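Local coordinates for 4-oxalocrotonate tautomerase (Staphylococcus aureus, PDB 2X4K), which is a small enzyme of the tautomerase family, in the MIF clan, built on a beta-alpha-beta fold and assembled as a hexamer, at residues Met2-Asn7 / Gln39-Val44; Val8-Gly13 / Ile45-Pro50. All coordinates share one frame; numbering follows the deposited sequence. Where two conformers were deposited one is given.

Contact 1: Met2-Asn7 / Gln39-Val44; sequences MMPIVN and QAIHVV. With ZN (zinc ion), chain E.
Strands 5-11 and 42-48 begin their parallel pairing here, Ile-5 beside His-42, Val-6 beside Val-43 and Asn-7 beside Val-44. The backbone rungs run from His-42 N to Pro-4 O, Val-6 N to His-42 O and Val-44 N to Val-6 O, the last 2.8 Å long. The CB of His-42 rises on the face shared with Ile-5, 3.7 Å from Pro-4 O, and CG stands anti to the carbonyl carbon (chi1 -51°), which carries the ring over to the neighbouring strand. ND1 donates to Pro-4 O at 3.1 Å; the oxygen lies in the ring plane, although ND1 sits above the carbonyl plane, whereas His-42 N reaches the same oxygen at 2.9 Å within that plane. The methylene CG of Met-3 crosses the ring obliquely, 3.8 Å from His-42 CE1; its slim unbranched chain fits there. CD2 flanks NE2 on the zinc's side, and NE2 at the tip binds zinc at 2.0 Å. Asp-62 of the second subunit and His-42 of the fourth share this metal, and the O of a water lies 2.4 Å from the zinc. On the other face the compact Pro-4 ring meets Ile-41, CG to CG1 at 4.0 Å, and branched Val-6 and Val-43 pack against helix 16-34. The bond from ND1 is consistent with a proton there and would help hold the ring's rotation, which suits NE2 as the metal-binding nitrogen.

Contact 2: Val8-Gly13 / Ile45-Pro50; sequences VKLLEG and IEEMKP
A parallel strand pairing that ends in a carboxylate-held turn, this contact joins the C-terminal halves of strands 5-11 and 42-48. Glu-46 N gives Val-8 O an almost straight bond of 2.8 Å, and Leu-10 N returns one to Glu-46 O; Met-48 N binds Leu-10 O and Glu-12 N binds Met-48 O from above the carbonyl plane. Lys-9 and Glu-46 run side by side on one face. Bent at its last torsion (chi4 -76°), the lysine brings NZ above the carboxylate plane to Glu-46 OE1 at 3.0 Å, a salt bridge whose long chains let opposite charges meet on this partly exposed face. Glu-46 OE2 binds a zinc ion, with Glu-46 OE2 of the third and fifth subunits. On the other face Leu-10 CD2 presses on Ile-45 CG2 at 3.5 Å. Glu-47 OE2 receives Gly-13 N at 2.9 Å, while its OE1 bonds to His-52 of the third subunit. The positive phi of Gly-13 (98°) suits a residue without CB. Unbranched Met-48 folds its CE to 3.7 Å from Leu-10 N, and Leu-11 CD1 touches Pro-50 CD. Ile-45 faces helix 16-34, whereas Leu-11 and Met-48 reach Tyr-53 on strand 53-55.

Contacts 1 and 2 are successive halves of one parallel pairing, strands 5-11 and 42-48 of the beta-alpha-beta unit that helix 16-34 connects, and they lie on opposite sides of the chain's centre. Val-8 N probably bonds to Val-44 O (2.8 Å), carrying the ladder across their junction. Contact 1 is the buried half, mostly apolar. Contact 2 is only partly buried: Lys-9 and its glutamates are partly exposed, and a salt bridge and a carboxylate-to-backbone bond are added to the apolar packing. Each gives one side chain to a zinc at a subunit interface, a histidine nitrogen in contact 1 and a carboxylate in contact 2. Both touch the second subunit, whose strand extends the sheet antiparallel beside strand 5-11.

Contact 1: Met2-Asn7 / Gln39-Val44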
ATOM      1  N   MET A   2     -10.492 -10.891 -12.280  1.00 18.32           N
ATOM      2  CA  MET A   2      -9.160 -10.323 -11.980  0.50 17.27           C
ATOM      3  C   MET A   2      -9.052  -9.068 -11.102  1.00 16.63           C
ATOM      4  O   MET A   2      -8.032  -8.871 -10.448  1.00 17.12           O
ATOM      5  CB  MET A   2      -8.396 -10.056 -13.281  0.50 17.20           C
ATOM      6  CG  MET A   2      -7.800 -11.297 -13.893  0.50 17.14           C
ATOM      7  SD  MET A   2      -6.550 -10.905 -15.123  0.50 16.24           S
ATOM      8  CE  MET A   2      -6.948 -12.143 -16.355  0.50 16.98           C
ATOM      9  N   MET A   3     -10.067  -8.219 -11.106  1.00 16.22           N
ATOM     10  CA  MET A   3     -10.095  -6.931 -10.366  1.00 12.94           C
ATOM     11  C   MET A   3      -8.759  -6.193 -10.084  1.00 11.12           C
ATOM     12  O   MET A   3      -8.387  -5.976  -8.926  1.00 11.20           O
ATOM     13  CB  MET A   3     -10.870  -7.110  -9.052  1.00 12.72           C
ATOM     14  CG  MET A   3     -11.489  -5.813  -8.554  1.00 13.95           C
ATOM     15  SD  MET A   3     -12.335  -5.985  -6.976  1.00 17.36           S
ATOM     16  CE  MET A   3     -10.945  -6.128  -5.857  1.00 18.40           C
ATOM     17  N   PRO A   4      -8.046  -5.771 -11.137  1.00  9.89           N
ATOM     18  CA  PRO A   4      -6.773  -5.115 -10.876  1.00  9.59           C
ATOM     19  C   PRO A   4      -6.914  -3.768 -10.154  1.00  9.46           C
ATOM     20  O   PRO A   4      -7.796  -2.964 -10.473  1.00  9.75           O
ATOM     21  CB  PRO A   4      -6.179  -4.929 -12.274  1.00  9.84           C
ATOM     22  CG  PRO A   4      -6.833  -5.980 -13.107  1.00 10.09           C
ATOM     23  CD  PRO A   4      -8.233  -6.018 -12.576  1.00  9.57           C
ATOM     24  N   ILE A   5      -6.055  -3.555  -9.167  1.00  8.98           N
ATOM     25  CA  ILE A   5      -5.981  -2.303  -8.442  1.00 10.09           C
ATOM     26  C   ILE A   5      -4.559  -1.804  -8.566  1.00  9.17           C
ATOM     27  O   ILE A   5      -3.626  -2.453  -8.102  1.00  8.94           O
ATOM     28  CB  ILE A   5      -6.337  -2.498  -6.978  1.00 11.17           C
ATOM     29  CG1 ILE A   5      -7.769  -3.008  -6.884  1.00 14.06           C
ATOM     30  CG2 ILE A   5      -6.166  -1.200  -6.202  1.00 12.99           C
ATOM     31  CD1 ILE A   5      -8.237  -3.220  -5.490  1.00 16.79           C
ATOM     32  N   VAL A   6      -4.411  -0.655  -9.211  1.00  9.04           N
ATOM     33  CA  VAL A   6      -3.124  -0.076  -9.492  1.00  8.97           C
ATOM     34  C   VAL A   6      -2.947   1.159  -8.634  1.00  8.25           C
ATOM     35  O   VAL A   6      -3.846   1.998  -8.547  1.00 10.46           O
ATOM     36  CB  VAL A   6      -3.032   0.321 -10.968  1.00  9.83           C
ATOM     37  CG1 VAL A   6      -1.641   0.829 -11.294  1.00 11.50           C
ATOM     38  CG2 VAL A   6      -3.387  -0.852 -11.859  1.00 11.35           C
ATOM     39  N   ASN A   7      -1.790   1.254  -7.991  1.00  7.25           N
ATOM     40  CA  ASN A   7      -1.413   2.419  -7.226  1.00  7.65           C
ATOM     41  C   ASN A   7      -0.150   2.994  -7.850  1.00  7.50           C
ATOM     42  O   ASN A   7       0.821   2.266  -8.064  1.00  9.14           O
ATOM     43  CB  ASN A   7      -1.155   2.021  -5.778  1.00  8.41           C
ATOM     44  CG  ASN A   7      -1.060   3.207  -4.861  1.00  9.93           C
ATOM     45  OD1 ASN A   7       0.033   3.671  -4.540  1.00 14.36           O
ATOM     46  ND2 ASN A   7      -2.214   3.716  -4.434  1.00 11.81           N
ATOM     47  N   GLN A  39     -13.606  -2.688 -17.066  1.00 12.31           N
ATOM     48  CA  GLN A  39     -14.455  -2.158 -15.994  1.00 13.63           C
ATOM     49  C   GLN A  39     -14.005  -2.590 -14.591  1.00 13.01           C
ATOM     50  O   GLN A  39     -14.479  -2.052 -13.589  1.00 14.54           O
ATOM     51  CB  GLN A  39     -15.921  -2.556 -16.213  1.00 14.95           C
ATOM     52  CG  GLN A  39     -16.219  -4.060 -16.154  1.00 17.36           C
ATOM     53  CD  GLN A  39     -16.222  -4.732 -17.522  1.00 19.48           C
ATOM     54  OE1 GLN A  39     -15.390  -4.432 -18.383  1.00 20.40           O
ATOM     55  NE2 GLN A  39     -17.155  -5.660 -17.720  1.00 21.94           N
ATOM     56  N   ALA A  40     -13.115  -3.574 -14.528  1.00 11.56           N
ATOM     57  CA  ALA A  40     -12.599  -4.074 -13.262  1.00 11.34           C
ATOM     58  C   ALA A  40     -11.222  -3.501 -12.926  1.00 10.27           C
ATOM     59  O   ALA A  40     -10.632  -3.900 -11.918  1.00 10.00           O
ATOM     60  CB  ALA A  40     -12.518  -5.591 -13.316  1.00 12.58           C
ATOM     61  N   ILE A  41     -10.715  -2.576 -13.747  1.00  8.94           N
ATOM     62  CA  ILE A  41      -9.363  -2.042 -13.556  1.00  8.54           C
ATOM     63  C   ILE A  41      -9.462  -0.669 -12.903  1.00  8.24           C
ATOM     64  O   ILE A  41     -10.090   0.240 -13.446  1.00  8.87           O
ATOM     65  CB  ILE A  41      -8.590  -1.927 -14.883  1.00  8.32           C
ATOM     66  CG1 ILE A  41      -8.463  -3.303 -15.545  1.00  8.80           C
ATOM     67  CG2 ILE A  41      -7.203  -1.322 -14.634  1.00  8.98           C
ATOM     68  CD1 ILE A  41      -7.928  -3.258 -16.974  1.00  8.99           C
ATOM     69  N   HIS A  42      -8.815  -0.535 -11.750  1.00  8.27           N
ATOM     70  CA  HIS A  42      -8.879   0.658 -10.920  1.00  8.65           C
ATOM     71  C   HIS A  42      -7.494   1.258 -10.789  1.00  8.64           C
ATOM     72  O   HIS A  42      -6.525   0.522 -10.613  1.00  9.17           O
ATOM     73  CB  HIS A  42      -9.393   0.277  -9.537  1.00  9.62           C
ATOM     74  CG  HIS A  42     -10.656  -0.513  -9.581  1.00 10.32           C
ATOM     75  ND1 HIS A  42     -10.681  -1.855  -9.888  1.00 10.51           N
ATOM     76  CD2 HIS A  42     -11.942  -0.148  -9.384  1.00 10.59           C
ATOM     77  CE1 HIS A  42     -11.929  -2.287  -9.858  1.00 10.71           C
ATOM     78  NE2 HIS A  42     -12.714  -1.270  -9.562  1.00 11.09           N
ATOM     79  N   VAL A  43      -7.401   2.583 -10.846  1.00  8.50           N
ATOM     80  CA  VAL A  43      -6.124   3.267 -10.718  1.00  8.72           C
ATOM     81  C   VAL A  43      -6.233   4.380  -9.691  1.00  8.66           C
ATOM     82  O   VAL A  43      -7.169   5.179  -9.727  1.00  9.87           O
ATOM     83  CB  VAL A  43      -5.641   3.846 -12.062  1.00  9.45           C
ATOM     84  CG1 VAL A  43      -4.292   4.557 -11.899  1.00 11.06           C
ATOM     85  CG2 VAL A  43      -5.557   2.755 -13.108  1.00 10.67           C
ATOM     86  N   VAL A  44      -5.269   4.425  -8.780  1.00  7.84           N
ATOM     87  CA  VAL A  44      -5.128   5.500  -7.819  1.00  8.56           C
ATOM     88  C   VAL A  44      -3.746   6.109  -7.969  1.00  8.20           C
ATOM     89  O   VAL A  44      -2.762   5.381  -8.064  1.00  9.01           O
ATOM     90  CB  VAL A  44      -5.300   4.985  -6.380  1.00  9.23           C
ATOM     91  CG1 VAL A  44      -5.000   6.085  -5.362  1.00 11.60           C
ATOM     92  CG2 VAL A  44      -6.704   4.407  -6.186  1.00 10.85           C
TER
HETATM   93 ZN    ZN E1064     -14.676  -1.387  -9.062  1.00 14.38          ZN
HETATM   94  O   HOH W   1     -15.582   0.811  -9.225  1.00 10.15           O

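Contact 2: Val8-Gly13 / Ile45-Pro50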
ATOM      1  N   VAL A   8      -0.175   4.278  -8.185  1.00  7.59           N
ATOM      2  CA  VAL A   8       0.984   4.931  -8.768  1.00  8.29           C
ATOM      3  C   VAL A   8       1.444   6.039  -7.831  1.00  8.24           C
ATOM      4  O   VAL A   8       0.730   7.015  -7.625  1.00  9.35           O
ATOM      5  CB  VAL A   8       0.676   5.566 -10.140  1.00  8.98           C
ATOM      6  CG1 VAL A   8       1.954   6.168 -10.727  1.00 10.31           C
ATOM      7  CG2 VAL A   8       0.059   4.557 -11.091  1.00 10.22           C
ATOM      8  N   LYS A   9       2.632   5.885  -7.261  1.00  8.27           N
ATOM      9  CA  LYS A   9       3.262   6.930  -6.467  1.00  8.56           C
ATOM     10  C   LYS A   9       4.235   7.664  -7.359  1.00  9.09           C
ATOM     11  O   LYS A   9       5.070   7.037  -8.000  1.00  9.89           O
ATOM     12  CB  LYS A   9       4.023   6.332  -5.283  1.00  9.15           C
ATOM     13  CG  LYS A   9       3.152   5.673  -4.224  1.00 10.35           C
ATOM     14  CD  LYS A   9       4.025   4.889  -3.235  1.00 12.19           C
ATOM     15  CE  LYS A   9       3.219   4.108  -2.215  1.00 14.28           C
ATOM     16  NZ  LYS A   9       2.660   4.992  -1.159  1.00 16.05           N
ATOM     17  N   LEU A  10       4.141   8.987  -7.412  1.00  8.83           N
ATOM     18  CA  LEU A  10       5.090   9.745  -8.214  1.00  9.92           C
ATOM     19  C   LEU A  10       5.202  11.169  -7.701  1.00  9.57           C
ATOM     20  O   LEU A  10       4.408  11.620  -6.890  1.00  9.65           O
ATOM     21  CB  LEU A  10       4.733   9.700  -9.708  1.00 10.42           C
ATOM     22  CG  LEU A  10       3.678  10.660 -10.251  1.00 12.21           C
ATOM     23  CD1 LEU A  10       3.569  10.500 -11.761  1.00 14.45           C
ATOM     24  CD2 LEU A  10       2.332  10.414  -9.577  1.00 12.85           C
ATOM     25  N   LEU A  11       6.220  11.863  -8.181  1.00 10.66           N
ATOM     26  CA  LEU A  11       6.493  13.230  -7.775  1.00 11.09           C
ATOM     27  C   LEU A  11       5.299  14.135  -8.032  1.00 11.14           C
ATOM     28  O   LEU A  11       4.697  14.081  -9.104  1.00 11.97           O
ATOM     29  CB  LEU A  11       7.691  13.750  -8.560  1.00 12.30           C
ATOM     30  CG  LEU A  11       8.125  15.194  -8.330  1.00 13.50           C
ATOM     31  CD1 LEU A  11       8.541  15.411  -6.892  1.00 14.03           C
ATOM     32  CD2 LEU A  11       9.256  15.541  -9.274  1.00 15.33           C
ATOM     33  N   GLU A  12       4.987  14.986  -7.063  1.00 11.29           N
ATOM     34  CA  GLU A  12       3.893  15.939  -7.199  1.00 13.00           C
ATOM     35  C   GLU A  12       4.128  16.952  -8.312  1.00 13.77           C
ATOM     36  O   GLU A  12       5.247  17.126  -8.794  1.00 14.21           O
ATOM     37  CB  GLU A  12       3.696  16.688  -5.889  1.00 13.91           C
ATOM     38  CG  GLU A  12       4.861  17.597  -5.559  1.00 15.90           C
ATOM     39  CD  GLU A  12       4.702  18.311  -4.244  1.00 18.91           C
ATOM     40  OE1 GLU A  12       3.600  18.251  -3.657  1.00 22.05           O
ATOM     41  OE2 GLU A  12       5.687  18.933  -3.801  1.00 20.91           O
ATOM     42  N   GLY A  13       3.050  17.620  -8.697  1.00 15.36           N
ATOM     43  CA  GLY A  13       3.112  18.700  -9.668  1.00 15.94           C
ATOM     44  C   GLY A  13       2.752  18.281 -11.078  1.00 16.91           C
ATOM     45  O   GLY A  13       2.971  19.038 -12.020  1.00 17.67           O
ATOM     46  N   ILE A  45      -3.702   7.438  -7.993  1.00  8.77           N
ATOM     47  CA  ILE A  45      -2.453   8.176  -8.067  0.50  9.26           C
ATOM     48  C   ILE A  45      -2.204   8.859  -6.728  1.00  9.39           C
ATOM     49  O   ILE A  45      -3.085   9.537  -6.191  1.00 10.69           O
ATOM     50  CB  ILE A  45      -2.491   9.236  -9.181  0.50  9.99           C
ATOM     51  CG1 ILE A  45      -2.875   8.608 -10.522  0.50 10.94           C
ATOM     52  CG2 ILE A  45      -1.132   9.908  -9.313  0.50 11.43           C
ATOM     53  CD1 ILE A  45      -3.278   9.628 -11.556  0.50 11.70           C
ATOM     54  N   GLU A  46      -1.006   8.661  -6.184  1.00  9.07           N
ATOM     55  CA  GLU A  46      -0.571   9.325  -4.966  1.00  9.87           C
ATOM     56  C   GLU A  46       0.633  10.169  -5.304  1.00  9.87           C
ATOM     57  O   GLU A  46       1.679   9.637  -5.659  1.00 10.94           O
ATOM     58  CB  GLU A  46      -0.173   8.310  -3.903  1.00 10.46           C
ATOM     59  CG  GLU A  46      -1.295   7.420  -3.442  1.00 11.49           C
ATOM     60  CD  GLU A  46      -0.894   6.604  -2.244  1.00 11.49           C
ATOM     61  OE1 GLU A  46       0.069   5.813  -2.355  1.00 13.62           O
ATOM     62  OE2 GLU A  46      -1.514   6.781  -1.173  1.00 12.30           O
ATOM     63  N   GLU A  47       0.491  11.483  -5.187  1.00 10.30           N
ATOM     64  CA  GLU A  47       1.594  12.388  -5.459  0.50 10.85           C
ATOM     65  C   GLU A  47       2.439  12.559  -4.197  1.00 11.34           C
ATOM     66  O   GLU A  47       1.912  12.598  -3.079  1.00 12.99           O
ATOM     67  CB  GLU A  47       1.071  13.722  -5.995  0.50 11.44           C
ATOM     68  CG  GLU A  47       0.461  13.595  -7.391  0.50 11.97           C
ATOM     69  CD  GLU A  47       0.028  14.926  -7.991  0.50 13.18           C
ATOM     70  OE1 GLU A  47      -1.179  15.219  -7.955  0.50 15.03           O
ATOM     71  OE2 GLU A  47       0.881  15.679  -8.504  0.50 11.68           O
ATOM     72  N   MET A  48       3.753  12.641  -4.386  1.00 11.22           N
ATOM     73  CA  MET A  48       4.702  12.738  -3.284  1.00 12.10           C
ATOM     74  C   MET A  48       5.531  14.000  -3.391  1.00 12.19           C
ATOM     75  O   MET A  48       6.001  14.358  -4.470  1.00 12.16           O
ATOM     76  CB  MET A  48       5.682  11.558  -3.313  1.00 12.16           C
ATOM     77  CG  MET A  48       5.077  10.178  -3.432  1.00 13.80           C
ATOM     78  SD  MET A  48       6.370   8.926  -3.386  1.00 16.04           S
ATOM     79  CE  MET A  48       7.034   8.967  -5.047  1.00 15.50           C
ATOM     80  N   LYS A  49       5.755  14.648  -2.256  1.00 12.83           N
ATOM     81  CA  LYS A  49       6.716  15.744  -2.192  1.00 13.83           C
ATOM     82  C   LYS A  49       8.131  15.167  -2.252  1.00 13.30           C
ATOM     83  O   LYS A  49       8.379  14.081  -1.718  1.00 11.61           O
ATOM     84  CB  LYS A  49       6.547  16.535  -0.897  1.00 15.07           C
ATOM     85  CG  LYS A  49       5.173  17.155  -0.730  1.00 18.03           C
ATOM     86  CD  LYS A  49       5.051  17.913   0.577  1.00 21.60           C
ATOM     87  CE  LYS A  49       3.694  18.586   0.697  1.00 24.28           C
ATOM     88  NZ  LYS A  49       3.537  19.320   1.983  1.00 26.41           N
ATOM     89  N   PRO A  50       9.073  15.894  -2.874  1.00 14.70           N
ATOM     90  CA  PRO A  50      10.438  15.386  -3.027  1.00 15.02           C
ATOM     91  C   PRO A  50      11.194  15.193  -1.710  1.00 14.49           C
ATOM     92  O   PRO A  50      12.158  14.434  -1.669  1.00 14.77           O
ATOM     93  CB  PRO A  50      11.112  16.450  -3.900  1.00 16.31           C
ATOM     94  CG  PRO A  50      10.303  17.671  -3.703  1.00 17.23           C
ATOM     95  CD  PRO A  50       8.902  17.196  -3.537  1.00 15.83           C
TER